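Local atomic coordinates of putative nucleotide sugar epimerase/ dehydratase (Bordetella bronchiseptica, PDB entry 2Q1S), a protein that binds NADH and probably acts as a nucleotide-sugar epimerase or dehydratase of the short-chain dehydrogenase/reductase type in O-antigen biosynthesis. Residues L93-L106 and R136-S149. Residues are numbered along the deposited sequence; the frame is centred on the assembly and turned at random.
Sequences LASLQDEYDYVFHL and RLKHFKRLKKVVYS. With NAI (1,4-dihydronicotinamide adenine dinucleotide), chain B.
Val103 and His105 of strand 102-105 lie alongside Lys145, Val147 and Ser149 of the parallel strand 145-151, joined by a ladder of four backbone bonds, the shortest being His105 N to Val147 O at 2.7 Å. Before the ladder, Asp101 is the centre of a salt-bridge network. It takes Arg142 side-on: NE reaches OD1 at 2.9 Å and NH2 reaches OD2, with the two planes turned 53° apart; the long, extended arginine chain spans the distance. Lys144 NZ meets the same OD1 at 2.8 Å from the opposite face of the carboxylate, so two cations share one oxygen. Other side chains bind backbone. Asp98, its CG anti to the backbone N (chi1 -172°), matches its two oxygens to two successive N-H groups, both on the syn side: OD2 accepts from Lys141 N at 2.7 Å and OD1 from Arg142 N. Arg136, bent at chi2 (56°), brings NH2 to Leu96 O at 2.8 Å, near the end of helix 90-95. Asp98 CA also sits over one face of the Phe140 ring, a CH-pi contact. Among apolar side chains, Val103 uses both branches, CG2 lying 3.7 Å from Leu143 CD2 and CG1 against Leu137. At the far end Ser149 OG hydrogen-bonds NADH O3D at 2.9 Å. This is a Rossmann-fold beta-alpha-beta connection: strand 34-38 flanks 102-105, strand 203-212 flanks 145-151, and helix 128-137 packs on His105, Val146 and Tyr148.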
loop_
_atom_site.group_PDB
_atom_site.type_symbol
_atom_site.label_atom_id
_atom_site.label_comp_id
_atom_site.label_asym_id
_atom_site.label_seq_id
_atom_site.Cartn_x
_atom_site.Cartn_y
_atom_site.Cartn_z
ATOM N N LEU A 93 10.848 -3.218 18.217
ATOM C CA LEU A 93 11.145 -4.156 17.173
ATOM C C LEU A 93 12.545 -4.782 17.315
ATOM O O LEU A 93 12.678 -5.999 17.211
ATOM C CB LEU A 93 10.944 -3.498 15.802
ATOM C CG LEU A 93 9.484 -3.275 15.372
ATOM C CD1 LEU A 93 9.471 -2.176 14.270
ATOM C CD2 LEU A 93 8.735 -4.552 14.935
ATOM N N ALA A 94 13.572 -3.967 17.595
ATOM C CA ALA A 94 14.923 -4.525 17.678
ATOM C C ALA A 94 15.065 -5.445 18.903
ATOM O O ALA A 94 15.904 -6.362 18.891
ATOM C CB ALA A 94 15.955 -3.424 17.720
ATOM N N SER A 95 14.234 -5.202 19.923
ATOM C CA SER A 95 14.243 -5.982 21.164
ATOM C C SER A 95 13.611 -7.351 21.011
ATOM O O SER A 95 13.871 -8.220 21.852
ATOM C CB SER A 95 13.566 -5.237 22.343
ATOM O OG SER A 95 12.144 -5.372 22.304
ATOM N N LEU A 96 12.762 -7.535 20.001
ATOM C CA LEU A 96 12.054 -8.800 19.834
ATOM C C LEU A 96 13.040 -9.934 19.584
ATOM O O LEU A 96 14.024 -9.780 18.846
ATOM C CB LEU A 96 11.045 -8.719 18.688
ATOM C CG LEU A 96 9.878 -7.743 18.904
ATOM C CD1 LEU A 96 8.910 -7.822 17.723
ATOM C CD2 LEU A 96 9.138 -8.040 20.202
ATOM N N GLN A 97 12.754 -11.078 20.208
ATOM C CA GLN A 97 13.597 -12.271 20.119
ATOM C C GLN A 97 12.842 -13.341 19.330
ATOM O O GLN A 97 11.625 -13.317 19.294
ATOM C CB GLN A 97 13.920 -12.788 21.521
ATOM C CG GLN A 97 14.778 -11.826 22.381
ATOM C CD GLN A 97 16.022 -11.386 21.638
ATOM O OE1 GLN A 97 16.925 -12.196 21.387
ATOM N NE2 GLN A 97 16.075 -10.105 21.264
ATOM N N ASP A 98 13.577 -14.298 18.741
ATOM C CA ASP A 98 12.991 -15.409 17.973
ATOM C C ASP A 98 12.492 -16.463 18.996
ATOM O O ASP A 98 12.998 -17.589 19.077
ATOM C CB ASP A 98 14.069 -15.967 17.047
ATOM C CG ASP A 98 13.557 -16.992 16.043
ATOM O OD1 ASP A 98 12.343 -17.284 15.962
ATOM O OD2 ASP A 98 14.409 -17.502 15.283
ATOM N N GLU A 99 11.491 -16.057 19.778
ATOM C CA GLU A 99 10.931 -16.885 20.850
ATOM C C GLU A 99 9.437 -17.160 20.684
ATOM O O GLU A 99 8.779 -17.616 21.615
ATOM C CB GLU A 99 11.194 -16.203 22.213
ATOM C CG GLU A 99 10.368 -14.936 22.421
ATOM C CD GLU A 99 10.552 -14.292 23.793
ATOM O OE1 GLU A 99 10.301 -14.963 24.821
ATOM O OE2 GLU A 99 10.964 -13.118 23.842
ATOM N N TYR A 100 8.901 -16.876 19.496
ATOM C CA TYR A 100 7.476 -17.021 19.244
ATOM C C TYR A 100 7.178 -18.134 18.276
ATOM O O TYR A 100 7.822 -18.279 17.222
ATOM C CB TYR A 100 6.887 -15.727 18.655
ATOM C CG TYR A 100 7.194 -14.518 19.515
ATOM C CD1 TYR A 100 6.417 -14.221 20.666
ATOM C CD2 TYR A 100 8.260 -13.663 19.196
ATOM C CE1 TYR A 100 6.732 -13.125 21.510
ATOM C CE2 TYR A 100 8.551 -12.550 20.019
ATOM C CZ TYR A 100 7.786 -12.295 21.148
ATOM O OH TYR A 100 8.122 -11.185 21.907
ATOM N N ASP A 101 6.196 -18.936 18.630
ATOM C CA ASP A 101 5.667 -19.948 17.750
ATOM C C ASP A 101 4.623 -19.382 16.796
ATOM O O ASP A 101 4.513 -19.834 15.657
ATOM C CB ASP A 101 5.082 -21.088 18.584
ATOM C CG ASP A 101 6.109 -21.693 19.493
ATOM O OD1 ASP A 101 7.097 -22.240 18.982
ATOM O OD2 ASP A 101 5.938 -21.561 20.719
ATOM N N TYR A 102 3.831 -18.448 17.299
ATOM C CA TYR A 102 2.732 -17.839 16.523
ATOM C C TYR A 102 2.680 -16.388 16.769
ATOM O O TYR A 102 2.956 -15.905 17.874
ATOM C CB TYR A 102 1.377 -18.482 16.870
ATOM C CG TYR A 102 1.332 -19.943 16.528
ATOM C CD1 TYR A 102 1.106 -20.364 15.213
ATOM C CD2 TYR A 102 1.575 -20.940 17.500
ATOM C CE1 TYR A 102 1.101 -21.692 14.855
ATOM C CE2 TYR A 102 1.580 -22.292 17.164
ATOM C CZ TYR A 102 1.322 -22.701 15.829
ATOM O OH TYR A 102 1.325 -24.039 15.476
ATOM N N VAL A 103 2.385 -15.645 15.701
ATOM C CA VAL A 103 2.127 -14.213 15.821
ATOM C C VAL A 103 0.782 -13.933 15.192
ATOM O O VAL A 103 0.496 -14.430 14.129
ATOM C CB VAL A 103 3.238 -13.359 15.085
ATOM C CG1 VAL A 103 2.839 -11.870 14.936
ATOM C CG2 VAL A 103 4.575 -13.508 15.771
ATOM N N PHE A 104 -0.061 -13.211 15.911
ATOM C CA PHE A 104 -1.355 -12.706 15.384
ATOM C C PHE A 104 -1.229 -11.203 15.249
ATOM O O PHE A 104 -0.955 -10.548 16.214
ATOM C CB PHE A 104 -2.506 -13.056 16.333
ATOM C CG PHE A 104 -2.741 -14.532 16.476
ATOM C CD1 PHE A 104 -2.030 -15.287 17.427
ATOM C CD2 PHE A 104 -3.617 -15.212 15.625
ATOM C CE1 PHE A 104 -2.228 -16.661 17.570
ATOM C CE2 PHE A 104 -3.852 -16.593 15.776
ATOM C CZ PHE A 104 -3.118 -17.329 16.734
ATOM N N HIS A 105 -1.366 -10.688 14.010
ATOM C CA HIS A 105 -1.267 -9.264 13.776
ATOM C C HIS A 105 -2.655 -8.662 13.549
ATOM O O HIS A 105 -3.228 -8.849 12.424
ATOM C CB HIS A 105 -0.324 -9.025 12.578
ATOM C CG HIS A 105 -0.299 -7.594 12.169
ATOM N ND1 HIS A 105 -0.522 -6.571 13.056
ATOM C CD2 HIS A 105 -0.159 -7.022 10.947
ATOM C CE1 HIS A 105 -0.500 -5.408 12.408
ATOM N NE2 HIS A 105 -0.280 -5.665 11.126
ATOM N N LEU A 106 -3.218 -8.136 14.646
ATOM C CA LEU A 106 -4.588 -7.584 14.664
ATOM C C LEU A 106 -4.665 -6.079 14.737
ATOM O O LEU A 106 -5.752 -5.519 14.824
ATOM C CB LEU A 106 -5.434 -8.208 15.807
ATOM C CG LEU A 106 -5.297 -9.722 15.938
ATOM C CD1 LEU A 106 -6.141 -10.128 17.173
ATOM C CD2 LEU A 106 -5.723 -10.452 14.715
ATOM N N ARG A 136 10.858 -7.231 10.677
ATOM C CA ARG A 136 11.505 -7.783 11.871
ATOM C C ARG A 136 11.403 -9.310 11.961
ATOM O O ARG A 136 12.397 -9.961 12.371
ATOM C CB ARG A 136 10.987 -7.144 13.146
ATOM C CG ARG A 136 11.734 -7.625 14.424
ATOM C CD ARG A 136 13.242 -7.409 14.342
ATOM N NE ARG A 136 13.912 -7.947 15.541
ATOM C CZ ARG A 136 15.064 -8.613 15.509
ATOM N NH1 ARG A 136 15.702 -8.789 14.359
ATOM N NH2 ARG A 136 15.601 -9.075 16.635
ATOM N N LEU A 137 10.234 -9.856 11.616
ATOM C CA LEU A 137 9.979 -11.303 11.739
ATOM C C LEU A 137 10.653 -12.124 10.648
ATOM O O LEU A 137 10.738 -13.350 10.781
ATOM C CB LEU A 137 8.490 -11.614 11.759
ATOM C CG LEU A 137 7.590 -11.038 12.847
ATOM C CD1 LEU A 137 6.178 -11.439 12.539
ATOM C CD2 LEU A 137 8.031 -11.520 14.256
ATOM N N LYS A 138 11.175 -11.490 9.587
ATOM C CA LYS A 138 11.417 -12.237 8.341
ATOM C C LYS A 138 12.467 -13.311 8.415
ATOM O O LYS A 138 12.438 -14.192 7.563
ATOM C CB LYS A 138 11.735 -11.336 7.142
ATOM C CG LYS A 138 13.089 -10.644 7.131
ATOM C CD LYS A 138 13.041 -9.640 5.967
ATOM C CE LYS A 138 14.313 -8.936 5.568
ATOM N NZ LYS A 138 13.982 -7.907 4.453
ATOM N N HIS A 139 13.396 -13.195 9.366
ATOM C CA HIS A 139 14.458 -14.192 9.509
ATOM C C HIS A 139 14.271 -15.047 10.766
ATOM O O HIS A 139 15.117 -15.894 11.067
ATOM C CB HIS A 139 15.878 -13.575 9.456
ATOM C CG HIS A 139 16.200 -12.910 8.150
ATOM N ND1 HIS A 139 15.946 -13.506 6.930
ATOM C CD2 HIS A 139 16.738 -11.700 7.874
ATOM C CE1 HIS A 139 16.321 -12.691 5.960
ATOM N NE2 HIS A 139 16.789 -11.580 6.504
ATOM N N PHE A 140 13.160 -14.853 11.483
ATOM C CA PHE A 140 12.860 -15.712 12.648
ATOM C C PHE A 140 12.536 -17.152 12.219
ATOM O O PHE A 140 11.820 -17.400 11.229
ATOM C CB PHE A 140 11.674 -15.168 13.441
ATOM C CG PHE A 140 11.990 -13.970 14.314
ATOM C CD1 PHE A 140 13.190 -13.279 14.179
ATOM C CD2 PHE A 140 11.040 -13.513 15.246
ATOM C CE1 PHE A 140 13.458 -12.169 14.999
ATOM C CE2 PHE A 140 11.284 -12.439 16.039
ATOM C CZ PHE A 140 12.489 -11.756 15.923
ATOM N N LYS A 141 13.032 -18.091 13.006
ATOM C CA LYS A 141 13.029 -19.496 12.635
ATOM C C LYS A 141 12.062 -20.345 13.471
ATOM O O LYS A 141 11.646 -21.413 13.031
ATOM C CB LYS A 141 14.458 -20.077 12.752
ATOM C CG LYS A 141 15.477 -19.517 11.721
ATOM C CD LYS A 141 15.051 -19.962 10.320
ATOM C CE LYS A 141 16.072 -19.677 9.237
ATOM N NZ LYS A 141 16.107 -18.256 8.889
ATOM N N ARG A 142 11.698 -19.850 14.649
ATOM C CA ARG A 142 10.773 -20.577 15.530
ATOM C C ARG A 142 9.323 -20.374 15.068
ATOM O O ARG A 142 8.453 -21.142 15.444
ATOM C CB ARG A 142 10.932 -20.090 16.972
ATOM C CG ARG A 142 10.135 -20.926 17.957
ATOM C CD ARG A 142 10.512 -20.667 19.407
ATOM N NE ARG A 142 9.468 -21.176 20.301
ATOM C CZ ARG A 142 9.470 -21.087 21.622
ATOM N NH1 ARG A 142 10.535 -20.631 22.274
ATOM N NH2 ARG A 142 8.422 -21.526 22.301
ATOM N N LEU A 143 9.076 -19.341 14.248
ATOM C CA LEU A 143 7.703 -19.057 13.774
ATOM C C LEU A 143 7.077 -20.139 12.964
ATOM O O LEU A 143 7.647 -20.528 11.943
ATOM C CB LEU A 143 7.705 -17.862 12.853
ATOM C CG LEU A 143 7.725 -16.549 13.533
ATOM C CD1 LEU A 143 7.844 -15.459 12.457
ATOM C CD2 LEU A 143 6.442 -16.313 14.355
ATOM N N LYS A 144 5.925 -20.646 13.397
ATOM C CA LYS A 144 5.132 -21.571 12.598
ATOM C C LYS A 144 4.139 -20.832 11.701
ATOM O O LYS A 144 3.879 -21.313 10.607
ATOM C CB LYS A 144 4.315 -22.568 13.450
ATOM C CG LYS A 144 4.957 -23.920 13.751
ATOM C CD LYS A 144 6.287 -23.735 14.448
ATOM C CE LYS A 144 6.113 -23.748 15.929
ATOM N NZ LYS A 144 7.448 -23.740 16.638
ATOM N N LYS A 145 3.492 -19.795 12.229
ATOM C CA LYS A 145 2.465 -19.057 11.473
ATOM C C LYS A 145 2.348 -17.665 11.977
ATOM O O LYS A 145 2.520 -17.402 13.163
ATOM C CB LYS A 145 1.098 -19.755 11.569
ATOM C CG LYS A 145 0.342 -19.895 10.202
ATOM C CD LYS A 145 1.069 -20.785 9.193
ATOM C CE LYS A 145 1.089 -22.255 9.635
ATOM N NZ LYS A 145 -0.283 -22.823 9.648
ATOM N N VAL A 146 2.115 -16.776 11.006
ATOM C CA VAL A 146 1.798 -15.374 11.258
ATOM C C VAL A 146 0.426 -15.099 10.661
ATOM O O VAL A 146 0.280 -15.180 9.448
ATOM C CB VAL A 146 2.859 -14.413 10.591
ATOM C CG1 VAL A 146 2.487 -12.974 10.857
ATOM C CG2 VAL A 146 4.249 -14.771 11.147
ATOM N N VAL A 147 -0.557 -14.809 11.503
ATOM C CA VAL A 147 -1.912 -14.628 11.036
ATOM C C VAL A 147 -2.237 -13.130 11.058
ATOM O O VAL A 147 -2.146 -12.475 12.092
ATOM C CB VAL A 147 -2.912 -15.423 11.934
ATOM C CG1 VAL A 147 -4.344 -15.260 11.375
ATOM C CG2 VAL A 147 -2.542 -16.943 11.917
ATOM N N TYR A 148 -2.669 -12.652 9.889
ATOM C CA TYR A 148 -3.023 -11.245 9.669
ATOM C C TYR A 148 -4.546 -11.114 9.468
ATOM O O TYR A 148 -5.104 -11.809 8.600
ATOM C CB TYR A 148 -2.268 -10.760 8.418
ATOM C CG TYR A 148 -2.763 -9.397 7.887
ATOM C CD1 TYR A 148 -2.642 -8.239 8.669
ATOM C CD2 TYR A 148 -3.318 -9.283 6.640
ATOM C CE1 TYR A 148 -3.062 -7.020 8.220
ATOM C CE2 TYR A 148 -3.785 -8.068 6.169
ATOM C CZ TYR A 148 -3.635 -6.912 6.937
ATOM O OH TYR A 148 -4.068 -5.703 6.492
ATOM N N SER A 149 -5.196 -10.284 10.298
ATOM C CA SER A 149 -6.604 -10.000 10.106
ATOM C C SER A 149 -6.821 -9.022 8.975
ATOM O O SER A 149 -6.511 -7.850 9.089
ATOM C CB SER A 149 -7.233 -9.507 11.395
ATOM O OG SER A 149 -6.455 -8.492 11.996
HETATM P PA NAI B . -9.759 -2.652 17.699
HETATM O O1A NAI B . -9.573 -1.221 17.343
HETATM O O2A NAI B . -10.526 -3.007 18.994
HETATM O O5B NAI B . -8.420 -3.422 17.702
HETATM C C5B NAI B . -7.206 -2.959 17.102
HETATM C C4B NAI B . -6.105 -2.832 18.140
HETATM O O4B NAI B . -4.934 -2.331 17.505
HETATM C C3B NAI B . -6.494 -1.826 19.255
HETATM O O3B NAI B . -6.306 -2.434 20.545
HETATM C C2B NAI B . -5.479 -0.708 19.070
HETATM O O2B NAI B . -5.054 0.013 20.268
HETATM C C1B NAI B . -4.293 -1.456 18.459
HETATM N N9A NAI B . -3.325 -0.615 17.778
HETATM C C8A NAI B . -3.581 0.477 16.993
HETATM N N7A NAI B . -2.429 0.949 16.514
HETATM C C5A NAI B . -1.397 0.176 16.957
HETATM C C6A NAI B . 0.065 0.136 16.823
HETATM N N6A NAI B . 0.755 1.023 16.096
HETATM N N1A NAI B . 0.775 -0.848 17.459
HETATM C C2A NAI B . 0.093 -1.755 18.210
HETATM N N3A NAI B . -1.236 -1.814 18.391
HETATM C C4A NAI B . -2.044 -0.875 17.782
HETATM O O3 NAI B . -10.568 -3.246 16.454
HETATM P PN NAI B . -10.976 -4.785 16.127
HETATM O O1N NAI B . -12.320 -4.817 15.594
HETATM O O2N NAI B . -10.526 -5.599 17.314
HETATM O O5D NAI B . -9.905 -5.129 14.936
HETATM C C5D NAI B . -8.949 -6.197 15.051
HETATM C C4D NAI B . -8.470 -6.528 13.636
HETATM O O4D NAI B . -9.551 -7.053 12.902
HETATM C C3D NAI B . -8.054 -5.287 12.845
HETATM O O3D NAI B . -6.879 -5.633 12.100
HETATM C C2D NAI B . -9.228 -5.005 11.958
HETATM O O2D NAI B . -8.827 -4.295 10.755
HETATM C C1D NAI B . -9.719 -6.388 11.633
HETATM N N1N NAI B . -11.103 -6.442 11.238
HETATM C C2N NAI B . -12.134 -6.270 12.129
HETATM C C3N NAI B . -13.460 -6.355 11.717
HETATM C C7N NAI B . -14.619 -6.152 12.689
HETATM O O7N NAI B . -15.756 -6.261 12.262
HETATM N N7N NAI B . -14.303 -5.890 13.983
HETATM C C4N NAI B . -13.767 -6.683 10.369
HETATM C C5N NAI B . -12.673 -6.893 9.481
HETATM C C6N NAI B . -11.365 -6.800 9.955
HETATM O O HOH W 1 13.267 -20.173 21.332
#